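Local atomic coordinates of putative exported protein (Bordetella pertussis Tohama I, PDB entry 2PFZ), a protein that binds pyroglutamic acid as an extracytoplasmic solute receptor, probably delivering it to a tripartite ATP-independent periplasmic (TRAP) transporter. Residues W3-Y9 / A59-L65; K51-N57 / L211-A216; D129-V133 / T265-K269. All blocks are in the same frame, centred on the assembly; numbering follows the deposited sequence.

Contact 1. Residues W3-Y9 / A59-L65; sequences WDLPTAY and AQIGEIL
Glu63 OE1 is gripped by two donors: the hydroxyl of Thr7, whose OG1 gives it a hydrogen bond of 2.8 Å from above the carboxylate plane, and a water. That water also donates to Glu63 O and accepts from Ala8 N, tying the end of the 3-9 segment to strand 61-65. CG of Glu63 stands anti to the backbone N (chi1 -171°) and the chain runs on extended, which carries the carboxylate to the edge of the Tyr9 ring, where OE1 lies in the ring plane, 3.4 Å from Tyr9 CD2. The other oxygen, OE2, has a weak bond from Asn208. Between the two backbones Glu63 N donates to Pro6 O at 3.1 Å, almost straight at 176°. At the far end Gln60 CB lies over one face of the Trp3 indole, 3.5 Å from the centroid of its five-membered ring, a CH-pi contact; the side chain then bends at chi2, and Gln60 OE1 accepts from Asp4 N at 3.0 Å. Leu5 CD1 packs on Ile61 CG1, apolar groups suited to burial. Segments 3-6 and 61-65 run nearly parallel (9°); one pairs with strand 35-39, the other with 207-213, so the contact joins two sheets beside the pyroglutamic acid pocket. The donors round this buried carboxylate probably offset the cost of burying its charge and limit its rotation beside Tyr9.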
ATOM      1  N   TRP A   3       9.488  -8.954  20.239  1.00 23.08           N
ATOM      2  CA  TRP A   3       8.230  -8.820  19.491  1.00 21.93           C
ATOM      3  C   TRP A   3       8.376  -9.488  18.140  1.00 21.13           C
ATOM      4  O   TRP A   3       9.486  -9.590  17.609  1.00 20.85           O
ATOM      5  CB  TRP A   3       7.868  -7.350  19.263  1.00 21.73           C
ATOM      6  CG  TRP A   3       7.239  -6.618  20.398  1.00 21.47           C
ATOM      7  CD1 TRP A   3       7.085  -7.059  21.693  1.00 21.77           C
ATOM      8  CD2 TRP A   3       6.751  -5.270  20.376  1.00 21.35           C
ATOM      9  NE1 TRP A   3       6.511  -6.063  22.460  1.00 22.09           N
ATOM     10  CE2 TRP A   3       6.300  -4.961  21.674  1.00 20.77           C
ATOM     11  CE3 TRP A   3       6.651  -4.287  19.373  1.00 20.49           C
ATOM     12  CZ2 TRP A   3       5.727  -3.718  21.999  1.00 21.69           C
ATOM     13  CZ3 TRP A   3       6.094  -3.054  19.700  1.00 22.35           C
ATOM     14  CH2 TRP A   3       5.647  -2.779  21.004  1.00 21.73           C
ATOM     15  N   ASP A   4       7.256  -9.928  17.574  1.00 20.74           N
ATOM     16  CA  ASP A   4       7.225 -10.431  16.189  1.00 20.43           C
ATOM     17  C   ASP A   4       6.463  -9.479  15.309  1.00 19.27           C
ATOM     18  O   ASP A   4       5.443  -8.926  15.725  1.00 19.03           O
ATOM     19  CB  ASP A   4       6.539 -11.787  16.118  1.00 20.94           C
ATOM     20  CG  ASP A   4       7.357 -12.875  16.767  1.00 22.94           C
ATOM     21  OD1 ASP A   4       8.497 -13.181  16.301  1.00 19.67           O
ATOM     22  OD2 ASP A   4       6.825 -13.434  17.744  1.00 29.63           O
ATOM     23  N   LEU A   5       6.942  -9.319  14.073  1.00 19.14           N
ATOM     24  CA  LEU A   5       6.364  -8.338  13.154  1.00 17.55           C
ATOM     25  C   LEU A   5       6.188  -8.993  11.793  1.00 17.29           C
ATOM     26  O   LEU A   5       7.157  -9.154  11.054  1.00 17.84           O
ATOM     27  CB  LEU A   5       7.292  -7.114  13.041  1.00 17.65           C
ATOM     28  CG  LEU A   5       6.714  -5.839  12.369  1.00 17.93           C
ATOM     29  CD1 LEU A   5       7.612  -4.608  12.629  1.00 18.13           C
ATOM     30  CD2 LEU A   5       6.405  -5.994  10.872  1.00 16.13           C
ATOM     31  N   PRO A   6       4.966  -9.427  11.466  1.00 16.81           N
ATOM     32  CA  PRO A   6       4.745  -9.956  10.131  1.00 16.93           C
ATOM     33  C   PRO A   6       4.634  -8.884   9.044  1.00 16.73           C
ATOM     34  O   PRO A   6       4.036  -7.822   9.251  1.00 16.01           O
ATOM     35  CB  PRO A   6       3.420 -10.709  10.278  1.00 16.28           C
ATOM     36  CG  PRO A   6       2.687  -9.941  11.274  1.00 15.50           C
ATOM     37  CD  PRO A   6       3.750  -9.529  12.281  1.00 17.13           C
ATOM     38  N   THR A   7       5.255  -9.167   7.907  1.00 17.19           N
ATOM     39  CA  THR A   7       4.997  -8.411   6.695  1.00 17.98           C
ATOM     40  C   THR A   7       4.657  -9.376   5.565  1.00 18.34           C
ATOM     41  O   THR A   7       5.122 -10.541   5.544  1.00 18.19           O
ATOM     42  CB  THR A   7       6.200  -7.490   6.334  1.00 18.18           C
ATOM     43  OG1 THR A   7       6.021  -6.953   5.021  1.00 19.60           O
ATOM     44  CG2 THR A   7       7.541  -8.236   6.334  1.00 18.12           C
ATOM     45  N   ALA A   8       3.847  -8.888   4.629  1.00 17.73           N
ATOM     46  CA  ALA A   8       3.395  -9.685   3.509  1.00 17.88           C
ATOM     47  C   ALA A   8       4.354  -9.705   2.300  1.00 17.98           C
ATOM     48  O   ALA A   8       4.122 -10.452   1.348  1.00 17.56           O
ATOM     49  CB  ALA A   8       1.975  -9.237   3.110  1.00 16.30           C
ATOM     50  N   TYR A   9       5.451  -8.938   2.372  1.00 18.23           N
ATOM     51  CA  TYR A   9       6.333  -8.678   1.222  1.00 18.94           C
ATOM     52  C   TYR A   9       7.732  -9.237   1.449  1.00 19.63           C
ATOM     53  O   TYR A   9       8.109  -9.484   2.615  1.00 20.35           O
ATOM     54  CB  TYR A   9       6.348  -7.159   0.935  1.00 18.92           C
ATOM     55  CG  TYR A   9       4.939  -6.658   0.879  1.00 16.97           C
ATOM     56  CD1 TYR A   9       4.133  -6.961  -0.211  1.00 17.38           C
ATOM     57  CD2 TYR A   9       4.377  -5.950   1.940  1.00 16.98           C
ATOM     58  CE1 TYR A   9       2.829  -6.559  -0.262  1.00 15.52           C
ATOM     59  CE2 TYR A   9       3.082  -5.548   1.902  1.00 16.25           C
ATOM     60  CZ  TYR A   9       2.301  -5.845   0.785  1.00 16.64           C
ATOM     61  OH  TYR A   9       0.988  -5.464   0.739  1.00 16.89           O
ATOM     62  N   ALA A  59       0.560 -10.951  17.256  1.00 19.93           N
ATOM     63  CA  ALA A  59       1.806 -10.246  16.948  1.00 18.98           C
ATOM     64  C   ALA A  59       1.650  -8.894  17.610  1.00 18.52           C
ATOM     65  O   ALA A  59       0.576  -8.335  17.541  1.00 18.63           O
ATOM     66  CB  ALA A  59       1.986 -10.095  15.412  1.00 19.33           C
ATOM     67  N   GLN A  60       2.696  -8.380  18.275  1.00 18.27           N
ATOM     68  CA  GLN A  60       2.604  -7.093  18.984  1.00 18.05           C
ATOM     69  C   GLN A  60       2.644  -5.894  18.039  1.00 16.92           C
ATOM     70  O   GLN A  60       2.215  -4.805  18.389  1.00 17.62           O
ATOM     71  CB  GLN A  60       3.738  -6.955  20.004  1.00 18.86           C
ATOM     72  CG  GLN A  60       3.750  -8.087  21.036  1.00 18.89           C
ATOM     73  CD  GLN A  60       4.670  -9.233  20.643  1.00 21.06           C
ATOM     74  OE1 GLN A  60       4.923  -9.495  19.460  1.00 20.42           O
ATOM     75  NE2 GLN A  60       5.184  -9.921  21.648  1.00 22.24           N
ATOM     76  N   ILE A  61       3.138  -6.139  16.834  1.00 16.86           N
ATOM     77  CA  ILE A  61       3.390  -5.108  15.819  1.00 15.09           C
ATOM     78  C   ILE A  61       3.263  -5.793  14.467  1.00 15.48           C
ATOM     79  O   ILE A  61       3.512  -7.004  14.360  1.00 15.15           O
ATOM     80  CB  ILE A  61       4.808  -4.503  16.058  1.00 15.60           C
ATOM     81  CG1 ILE A  61       5.162  -3.407  15.030  1.00 14.40           C
ATOM     82  CG2 ILE A  61       5.874  -5.609  16.062  1.00 13.46           C
ATOM     83  CD1 ILE A  61       6.190  -2.337  15.554  1.00 15.13           C
ATOM     84  N   GLY A  62       2.859  -5.060  13.423  1.00 15.77           N
ATOM     85  CA  GLY A  62       2.665  -5.697  12.133  1.00 15.14           C
ATOM     86  C   GLY A  62       2.429  -4.680  11.033  1.00 15.48           C
ATOM     87  O   GLY A  62       1.930  -3.597  11.296  1.00 16.13           O
ATOM     88  N   GLU A  63       2.786  -5.046   9.806  1.00 15.11           N
ATOM     89  CA  GLU A  63       2.621  -4.163   8.649  1.00 15.17           C
ATOM     90  C   GLU A  63       1.415  -4.592   7.802  1.00 15.06           C
ATOM     91  O   GLU A  63       1.295  -5.779   7.400  1.00 15.53           O
ATOM     92  CB  GLU A  63       3.882  -4.177   7.785  1.00 15.18           C
ATOM     93  CG  GLU A  63       3.807  -3.100   6.707  1.00 15.14           C
ATOM     94  CD  GLU A  63       4.608  -3.401   5.483  1.00 14.80           C
ATOM     95  OE1 GLU A  63       4.630  -4.578   5.012  1.00 15.00           O
ATOM     96  OE2 GLU A  63       5.181  -2.421   4.968  1.00 14.81           O
ATOM     97  N   ILE A  64       0.516  -3.645   7.544  1.00 14.89           N
ATOM     98  CA  ILE A  64      -0.642  -3.899   6.696  1.00 14.34           C
ATOM     99  C   ILE A  64      -0.643  -2.944   5.489  1.00 13.98           C
ATOM    100  O   ILE A  64       0.089  -1.956   5.484  1.00 13.88           O
ATOM    101  CB  ILE A  64      -2.003  -3.720   7.440  1.00 14.55           C
ATOM    102  CG1 ILE A  64      -2.151  -2.295   8.001  1.00 13.48           C
ATOM    103  CG2 ILE A  64      -2.237  -4.815   8.528  1.00 13.63           C
ATOM    104  CD1 ILE A  64      -3.594  -1.840   8.093  1.00 10.99           C
ATOM    105  N   LEU A  65      -1.451  -3.274   4.482  1.00 13.21           N
ATOM    106  CA  LEU A  65      -1.772  -2.384   3.373  1.00 13.04           C
ATOM    107  C   LEU A  65      -3.133  -1.832   3.730  1.00 13.02           C
ATOM    108  O   LEU A  65      -4.097  -2.607   3.857  1.00 12.38           O
ATOM    109  CB  LEU A  65      -1.916  -3.184   2.079  1.00 12.81           C
ATOM    110  CG  LEU A  65      -2.382  -2.396   0.852  1.00 13.86           C
ATOM    111  CD1 LEU A  65      -1.265  -1.513   0.383  1.00 15.19           C
ATOM    112  CD2 LEU A  65      -2.868  -3.385  -0.233  1.00 14.41           C
TER
HETATM  113  O   HOH W   1       7.019 -12.313  20.700  1.00 31.04           O
HETATM  114  O   HOH W   2       2.523  -6.425   4.973  1.00 19.40           O

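Contact 2. Residues K51-N57 / L211-A216; sequences KRAVQGN and LVNKKA
A helix end and a helix start meet here: the Schellman motif that closes helix 50-55 lies against the N-cap of helix 214-218, and Asn213 serves both. Its ND2 donates to Val54 O at 3.0 Å, the donor lying nearly in line with the carbonyl bond. Val54 O already accepts from Asn57 N in the last helical turn, and thus holds two donors. The oxygen of the same amide acts as acceptor: Asn213 OD1 takes the hydrogen of Ala216 N at 3.0 Å, in the carbonyl plane and on a lone pair, the classic capping bond. A chi1 of -179° turns CG directly opposite the backbone N, and the amide thereby reaches out from the strand end between the two helix termini. Asparagine suits the place because one short side chain offers both a donor and an acceptor.

Asn57 has the positive phi (56°) that this kind of helix ending requires, a conformation asparagine tolerates well. Its amide stacks on that of Asn213, the planes 18° apart, with Asn57 OD1 3.5 Å from Asn213 CG; the same oxygen is 3.5 Å from Ala216 CB. Deeper in, Val54 CG1 comes within 3.5 Å of Asn213 N and lies over the strand backbone, while Lys51 uses its aliphatic part, CG meeting Leu211 CD1 at 3.9 Å. Strand 207-213 is the middle strand of a three-stranded antiparallel sheet, and helix 50-55 packs beside its end: a Schellman C-terminus joined to an asparagine N-cap.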
ATOM      1  N   LYS A  51      -3.827  -7.383  10.393  1.00 17.66           N
ATOM      2  CA  LYS A  51      -4.481  -6.430  11.290  1.00 19.01           C
ATOM      3  C   LYS A  51      -5.126  -7.180  12.451  1.00 19.07           C
ATOM      4  O   LYS A  51      -4.985  -6.765  13.608  1.00 18.26           O
ATOM      5  CB  LYS A  51      -5.518  -5.541  10.583  1.00 18.87           C
ATOM      6  CG  LYS A  51      -6.113  -4.393  11.484  1.00 18.89           C
ATOM      7  CD  LYS A  51      -7.345  -3.701  10.799  1.00 20.98           C
ATOM      8  CE  LYS A  51      -8.677  -4.158  11.483  1.00 22.81           C
ATOM      9  NZ  LYS A  51      -8.578  -5.573  12.137  1.00 29.26           N
ATOM     10  N   ARG A  52      -5.808  -8.287  12.141  1.00 19.32           N
ATOM     11  CA  ARG A  52      -6.412  -9.135  13.185  1.00 19.99           C
ATOM     12  C   ARG A  52      -5.344  -9.741  14.104  1.00 19.39           C
ATOM     13  O   ARG A  52      -5.548  -9.837  15.319  1.00 18.61           O
ATOM     14  CB  ARG A  52      -7.275 -10.232  12.539  1.00 21.11           C
ATOM     15  CG  ARG A  52      -8.057 -11.133  13.496  1.00 25.73           C
ATOM     16  CD  ARG A  52      -7.244 -12.370  13.939  1.00 32.07           C
ATOM     17  NE  ARG A  52      -6.953 -13.290  12.832  1.00 39.85           N
ATOM     18  CZ  ARG A  52      -5.858 -14.039  12.740  1.00 38.10           C
ATOM     19  NH1 ARG A  52      -4.937 -13.971  13.690  1.00 39.93           N
ATOM     20  NH2 ARG A  52      -5.680 -14.841  11.689  1.00 39.21           N
ATOM     21  N   ALA A  53      -4.202 -10.125  13.530  1.00 19.45           N
ATOM     22  CA  ALA A  53      -3.083 -10.657  14.325  1.00 18.75           C
ATOM     23  C   ALA A  53      -2.582  -9.650  15.370  1.00 19.12           C
ATOM     24  O   ALA A  53      -2.350 -10.017  16.520  1.00 19.33           O
ATOM     25  CB  ALA A  53      -1.958 -11.113  13.415  1.00 18.08           C
ATOM     26  N   VAL A  54      -2.445  -8.381  14.981  1.00 19.16           N
ATOM     27  CA  VAL A  54      -2.014  -7.328  15.900  1.00 19.88           C
ATOM     28  C   VAL A  54      -3.168  -6.921  16.856  1.00 20.10           C
ATOM     29  O   VAL A  54      -2.932  -6.647  18.021  1.00 19.77           O
ATOM     30  CB  VAL A  54      -1.483  -6.072  15.143  1.00 19.98           C
ATOM     31  CG1 VAL A  54      -1.149  -4.933  16.123  1.00 18.44           C
ATOM     32  CG2 VAL A  54      -0.262  -6.432  14.308  1.00 19.73           C
ATOM     33  N   GLN A  55      -4.408  -6.902  16.364  1.00 21.18           N
ATOM     34  CA  GLN A  55      -5.543  -6.594  17.209  1.00 21.70           C
ATOM     35  C   GLN A  55      -5.641  -7.535  18.413  1.00 22.08           C
ATOM     36  O   GLN A  55      -5.958  -7.089  19.530  1.00 22.69           O
ATOM     37  CB  GLN A  55      -6.847  -6.657  16.423  1.00 22.57           C
ATOM     38  CG  GLN A  55      -8.030  -6.171  17.226  1.00 23.05           C
ATOM     39  CD  GLN A  55      -9.320  -6.214  16.458  1.00 27.05           C
ATOM     40  OE1 GLN A  55     -10.376  -5.935  17.014  1.00 28.62           O
ATOM     41  NE2 GLN A  55      -9.250  -6.545  15.170  1.00 26.67           N
ATOM     42  N   GLY A  56      -5.394  -8.820  18.181  1.00 20.98           N
ATOM     43  CA  GLY A  56      -5.534  -9.852  19.230  1.00 21.78           C
ATOM     44  C   GLY A  56      -4.249  -9.982  20.024  1.00 21.37           C
ATOM     45  O   GLY A  56      -4.143 -10.838  20.925  1.00 21.77           O
ATOM     46  N   ASN A  57      -3.276  -9.121  19.713  1.00 20.30           N
ATOM     47  CA  ASN A  57      -1.944  -9.228  20.285  1.00 19.86           C
ATOM     48  C   ASN A  57      -1.287 -10.591  20.042  1.00 20.13           C
ATOM     49  O   ASN A  57      -0.465 -11.037  20.868  1.00 20.30           O
ATOM     50  CB  ASN A  57      -1.919  -8.897  21.784  1.00 18.91           C
ATOM     51  CG  ASN A  57      -0.534  -8.488  22.259  1.00 20.07           C
ATOM     52  OD1 ASN A  57       0.242  -7.929  21.488  1.00 20.17           O
ATOM     53  ND2 ASN A  57      -0.211  -8.763  23.540  1.00 19.30           N
ATOM     54  N   LEU A 211       1.321  -1.102  12.502  1.00 14.91           N
ATOM     55  CA  LEU A 211       0.391  -0.997  13.620  1.00 15.57           C
ATOM     56  C   LEU A 211       1.016  -1.666  14.814  1.00 16.20           C
ATOM     57  O   LEU A 211       1.783  -2.610  14.666  1.00 16.31           O
ATOM     58  CB  LEU A 211      -0.912  -1.720  13.311  1.00 14.95           C
ATOM     59  CG  LEU A 211      -1.594  -1.498  11.960  1.00 15.51           C
ATOM     60  CD1 LEU A 211      -2.953  -2.237  11.971  1.00 14.38           C
ATOM     61  CD2 LEU A 211      -1.781  -0.014  11.665  1.00 18.85           C
ATOM     62  N   VAL A 212       0.664  -1.164  15.992  1.00 17.13           N
ATOM     63  CA  VAL A 212       1.178  -1.674  17.258  1.00 17.79           C
ATOM     64  C   VAL A 212      -0.011  -1.953  18.174  1.00 18.04           C
ATOM     65  O   VAL A 212      -0.959  -1.142  18.272  1.00 18.37           O
ATOM     66  CB  VAL A 212       2.142  -0.637  17.930  1.00 17.49           C
ATOM     67  CG1 VAL A 212       2.551  -1.095  19.330  1.00 17.06           C
ATOM     68  CG2 VAL A 212       3.390  -0.430  17.102  1.00 20.20           C
ATOM     69  N   ASN A 213       0.019  -3.105  18.840  1.00 18.83           N
ATOM     70  CA  ASN A 213      -0.966  -3.400  19.878  1.00 19.32           C
ATOM     71  C   ASN A 213      -0.753  -2.518  21.135  1.00 19.58           C
ATOM     72  O   ASN A 213       0.348  -2.510  21.713  1.00 19.66           O
ATOM     73  CB  ASN A 213      -0.926  -4.890  20.249  1.00 19.02           C
ATOM     74  CG  ASN A 213      -1.957  -5.249  21.300  1.00 19.72           C
ATOM     75  OD1 ASN A 213      -1.709  -5.113  22.508  1.00 19.14           O
ATOM     76  ND2 ASN A 213      -3.121  -5.711  20.852  1.00 18.73           N
ATOM     77  N   LYS A 214      -1.788  -1.775  21.539  1.00 20.26           N
ATOM     78  CA  LYS A 214      -1.668  -0.820  22.670  1.00 22.28           C
ATOM     79  C   LYS A 214      -1.222  -1.515  23.962  1.00 22.23           C
ATOM     80  O   LYS A 214      -0.356  -1.011  24.694  1.00 22.42           O
ATOM     81  CB  LYS A 214      -3.011  -0.118  22.961  1.00 23.15           C
ATOM     82  CG  LYS A 214      -3.599   0.675  21.826  1.00 28.29           C
ATOM     83  CD  LYS A 214      -3.228   2.163  21.908  1.00 32.74           C
ATOM     84  CE  LYS A 214      -4.186   3.073  21.137  1.00 30.92           C
ATOM     85  NZ  LYS A 214      -3.856   4.536  21.514  1.00 35.84           N
ATOM     86  N   LYS A 215      -1.828  -2.666  24.256  1.00 22.39           N
ATOM     87  CA  LYS A 215      -1.456  -3.427  25.471  1.00 22.42           C
ATOM     88  C   LYS A 215       0.022  -3.822  25.454  1.00 22.22           C
ATOM     89  O   LYS A 215       0.710  -3.712  26.473  1.00 21.76           O
ATOM     90  CB  LYS A 215      -2.345  -4.665  25.629  1.00 22.73           C
ATOM     91  CG  LYS A 215      -3.727  -4.366  26.163  1.00 24.34           C
ATOM     92  CD  LYS A 215      -4.406  -5.677  26.561  1.00 27.14           C
ATOM     93  CE  LYS A 215      -5.910  -5.486  26.692  1.00 28.99           C
ATOM     94  NZ  LYS A 215      -6.574  -6.811  26.904  1.00 32.13           N
ATOM     95  N   ALA A 216       0.513  -4.253  24.292  1.00 21.75           N
ATOM     96  CA  ALA A 216       1.923  -4.628  24.145  1.00 21.96           C
ATOM     97  C   ALA A 216       2.830  -3.408  24.334  1.00 22.27           C
ATOM     98  O   ALA A 216       3.903  -3.499  24.951  1.00 22.77           O
ATOM     99  CB  ALA A 216       2.167  -5.269  22.788  1.00 21.99           C
TER

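Contact 3. Residues D129-V133 / T265-K269; sequences DIKQV and TAELK
Thr265 meets Lys131 through both branches of its side chain. CB itself lies 3.8 Å from Lys131 O. From it OG1 turns into the space between the backbone N and the carbonyl carbon (chi1 67°), where it can act in two directions: it donates to Lys131 O at 2.7 Å and accepts from Leu268 N at 2.8 Å. The first bond reaches the carbonyl from a tilted position, 31° out of its plane; the second, with an angle of 159° at the hydrogen, is the capping bond of helix 266-287. The methyl CG2 goes the other way and rests on the aliphatic chain of Lys131, 4.0 Å from CG. Threonine suits this position because its hydroxyl both caps and donates, while its methyl touches the aliphatic start of Lys131.

Leu268, in the first turn of the helix, brings the apolar part. Its CD1 packs against Ile130 CG2 at 3.8 Å, a buried apolar patch in a partly buried contact. Two waters fill in where the backbones do not bond directly: one donates to Ile130 O and accepts from Thr265 N, and the other accepts from Val133 N and donates to Glu267 O. On the loop side Asp135 holds the 129-133 segment in shape by accepting from the backbone of Lys131 and Gln132, and Tyr199 bonds to Ile130 N. What results is a threonine N-cap docked, through its own hydroxyl, on the loop between strands 123-126 and 140-143.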
ATOM      1  N   ASP A 129      -2.818  -2.734 -25.826  1.00 29.47           N
ATOM      2  CA  ASP A 129      -2.756  -1.298 -26.037  1.00 30.18           C
ATOM      3  C   ASP A 129      -3.927  -0.626 -25.329  1.00 29.42           C
ATOM      4  O   ASP A 129      -5.087  -0.957 -25.585  1.00 29.82           O
ATOM      5  CB  ASP A 129      -2.712  -0.980 -27.530  1.00 31.28           C
ATOM      6  CG  ASP A 129      -1.317  -1.116 -28.095  1.00 33.06           C
ATOM      7  OD1 ASP A 129      -0.749  -0.088 -28.503  1.00 39.73           O
ATOM      8  OD2 ASP A 129      -0.762  -2.238 -28.107  1.00 39.38           O
ATOM      9  N   ILE A 130      -3.618   0.287 -24.409  1.00 28.05           N
ATOM     10  CA  ILE A 130      -4.650   0.954 -23.631  1.00 26.42           C
ATOM     11  C   ILE A 130      -4.497   2.443 -23.822  1.00 26.99           C
ATOM     12  O   ILE A 130      -3.590   3.058 -23.255  1.00 26.34           O
ATOM     13  CB  ILE A 130      -4.570   0.605 -22.117  1.00 26.30           C
ATOM     14  CG1 ILE A 130      -4.533  -0.922 -21.894  1.00 26.27           C
ATOM     15  CG2 ILE A 130      -5.724   1.270 -21.359  1.00 24.71           C
ATOM     16  CD1 ILE A 130      -4.476  -1.349 -20.389  1.00 25.41           C
ATOM     17  N   LYS A 131      -5.373   3.014 -24.649  1.00 27.28           N
ATOM     18  CA  LYS A 131      -5.350   4.440 -24.924  1.00 28.24           C
ATOM     19  C   LYS A 131      -6.581   5.108 -24.322  1.00 27.10           C
ATOM     20  O   LYS A 131      -6.656   6.332 -24.236  1.00 27.37           O
ATOM     21  CB  LYS A 131      -5.223   4.674 -26.435  1.00 27.95           C
ATOM     22  CG  LYS A 131      -3.778   4.488 -26.927  1.00 30.21           C
ATOM     23  CD  LYS A 131      -3.662   4.214 -28.439  1.00 31.36           C
ATOM     24  CE  LYS A 131      -3.745   2.710 -28.776  1.00 36.90           C
ATOM     25  NZ  LYS A 131      -2.748   1.851 -28.025  1.00 37.92           N
ATOM     26  N   GLN A 132      -7.530   4.282 -23.884  1.00 26.48           N
ATOM     27  CA  GLN A 132      -8.757   4.743 -23.224  1.00 26.61           C
ATOM     28  C   GLN A 132      -9.304   3.643 -22.312  1.00 26.20           C
ATOM     29  O   GLN A 132      -8.951   2.476 -22.457  1.00 25.29           O
ATOM     30  CB  GLN A 132      -9.812   5.130 -24.269  1.00 27.16           C
ATOM     31  CG  GLN A 132     -10.144   3.988 -25.192  1.00 29.36           C
ATOM     32  CD  GLN A 132     -10.956   4.396 -26.402  1.00 33.06           C
ATOM     33  OE1 GLN A 132     -11.949   5.111 -26.296  1.00 34.60           O
ATOM     34  NE2 GLN A 132     -10.542   3.917 -27.565  1.00 35.60           N
ATOM     35  N   VAL A 133     -10.178   4.012 -21.385  1.00 26.20           N
ATOM     36  CA  VAL A 133     -10.701   3.038 -20.422  1.00 26.71           C
ATOM     37  C   VAL A 133     -11.318   1.812 -21.088  1.00 27.06           C
ATOM     38  O   VAL A 133     -11.090   0.688 -20.634  1.00 26.86           O
ATOM     39  CB  VAL A 133     -11.651   3.682 -19.383  1.00 27.02           C
ATOM     40  CG1 VAL A 133     -12.554   2.644 -18.734  1.00 28.26           C
ATOM     41  CG2 VAL A 133     -10.826   4.380 -18.321  1.00 27.46           C
ATOM     42  N   THR A 265      -2.203   8.371 -22.191  1.00 21.19           N
ATOM     43  CA  THR A 265      -2.865   9.418 -22.978  1.00 21.33           C
ATOM     44  C   THR A 265      -3.763  10.249 -22.062  1.00 21.63           C
ATOM     45  O   THR A 265      -4.197   9.768 -21.018  1.00 21.33           O
ATOM     46  CB  THR A 265      -3.787   8.861 -24.075  1.00 20.96           C
ATOM     47  OG1 THR A 265      -4.912   8.189 -23.475  1.00 21.01           O
ATOM     48  CG2 THR A 265      -3.038   7.933 -25.044  1.00 22.47           C
ATOM     49  N   ALA A 266      -4.035  11.489 -22.454  1.00 21.82           N
ATOM     50  CA  ALA A 266      -4.937  12.350 -21.703  1.00 22.64           C
ATOM     51  C   ALA A 266      -6.301  11.694 -21.605  1.00 22.94           C
ATOM     52  O   ALA A 266      -7.001  11.858 -20.602  1.00 23.37           O
ATOM     53  CB  ALA A 266      -5.070  13.707 -22.381  1.00 22.72           C
ATOM     54  N   GLU A 267      -6.681  10.980 -22.664  1.00 23.25           N
ATOM     55  CA  GLU A 267      -7.958  10.250 -22.716  1.00 24.01           C
ATOM     56  C   GLU A 267      -8.031   9.140 -21.671  1.00 22.59           C
ATOM     57  O   GLU A 267      -9.050   8.979 -21.020  1.00 22.45           O
ATOM     58  CB  GLU A 267      -8.198   9.649 -24.109  1.00 25.13           C
ATOM     59  CG  GLU A 267      -8.073  10.646 -25.260  1.00 29.59           C
ATOM     60  CD  GLU A 267      -6.675  10.653 -25.893  1.00 33.27           C
ATOM     61  OE1 GLU A 267      -6.468   9.941 -26.917  1.00 37.64           O
ATOM     62  OE2 GLU A 267      -5.785  11.364 -25.368  1.00 33.96           O
ATOM     63  N   LEU A 268      -6.957   8.370 -21.529  1.00 21.48           N
ATOM     64  CA  LEU A 268      -6.943   7.311 -20.513  1.00 21.25           C
ATOM     65  C   LEU A 268      -7.052   7.927 -19.119  1.00 20.87           C
ATOM     66  O   LEU A 268      -7.844   7.469 -18.285  1.00 21.01           O
ATOM     67  CB  LEU A 268      -5.669   6.470 -20.615  1.00 21.13           C
ATOM     68  CG  LEU A 268      -5.517   5.269 -19.672  1.00 22.12           C
ATOM     69  CD1 LEU A 268      -4.264   4.560 -20.006  1.00 19.11           C
ATOM     70  CD2 LEU A 268      -5.395   5.729 -18.261  1.00 25.16           C
ATOM     71  N   LYS A 269      -6.267   8.965 -18.869  1.00 20.22           N
ATOM     72  CA  LYS A 269      -6.349   9.663 -17.585  1.00 20.97           C
ATOM     73  C   LYS A 269      -7.737  10.264 -17.337  1.00 21.32           C
ATOM     74  O   LYS A 269      -8.257  10.204 -16.219  1.00 21.10           O
ATOM     75  CB  LYS A 269      -5.290  10.766 -17.486  1.00 20.41           C
ATOM     76  CG  LYS A 269      -3.845  10.281 -17.422  1.00 21.66           C
ATOM     77  CD  LYS A 269      -2.886  11.498 -17.212  1.00 21.31           C
ATOM     78  CE  LYS A 269      -2.723  12.333 -18.486  1.00 23.01           C
ATOM     79  NZ  LYS A 269      -2.139  13.704 -18.250  1.00 23.84           N
TER
HETATM   80  O   HOH W   3      -2.116   5.311 -22.737  1.00 22.54           O
HETATM   81  O   HOH W   4     -10.902   6.814 -21.102  1.00 22.71           O

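Contacts 1 and 2 are neighbours, their centres about 9 Å apart, and share one sheet: strand 61-65 of contact 1 pairs with strand 207-213 of contact 2, probably through Gln60 O to Asn213 N and Gly62 O to Leu211 N. Contact 1 is buried, and the side chain of Leu65 lies about 4 Å from pyroglutamic acid. Contact 2, partly buried, joins helix termini at the sheet's end. Contact 3 is on the opposite side of the chain's centre, about 37 Å from contact 1 between centres; partly buried and with three exposed residues, it joins a loop to a helix start through one direct hydrogen bond and two waters. Contacts 2 and 3 both centre on an N-cap, asparagine in one and threonine in the other.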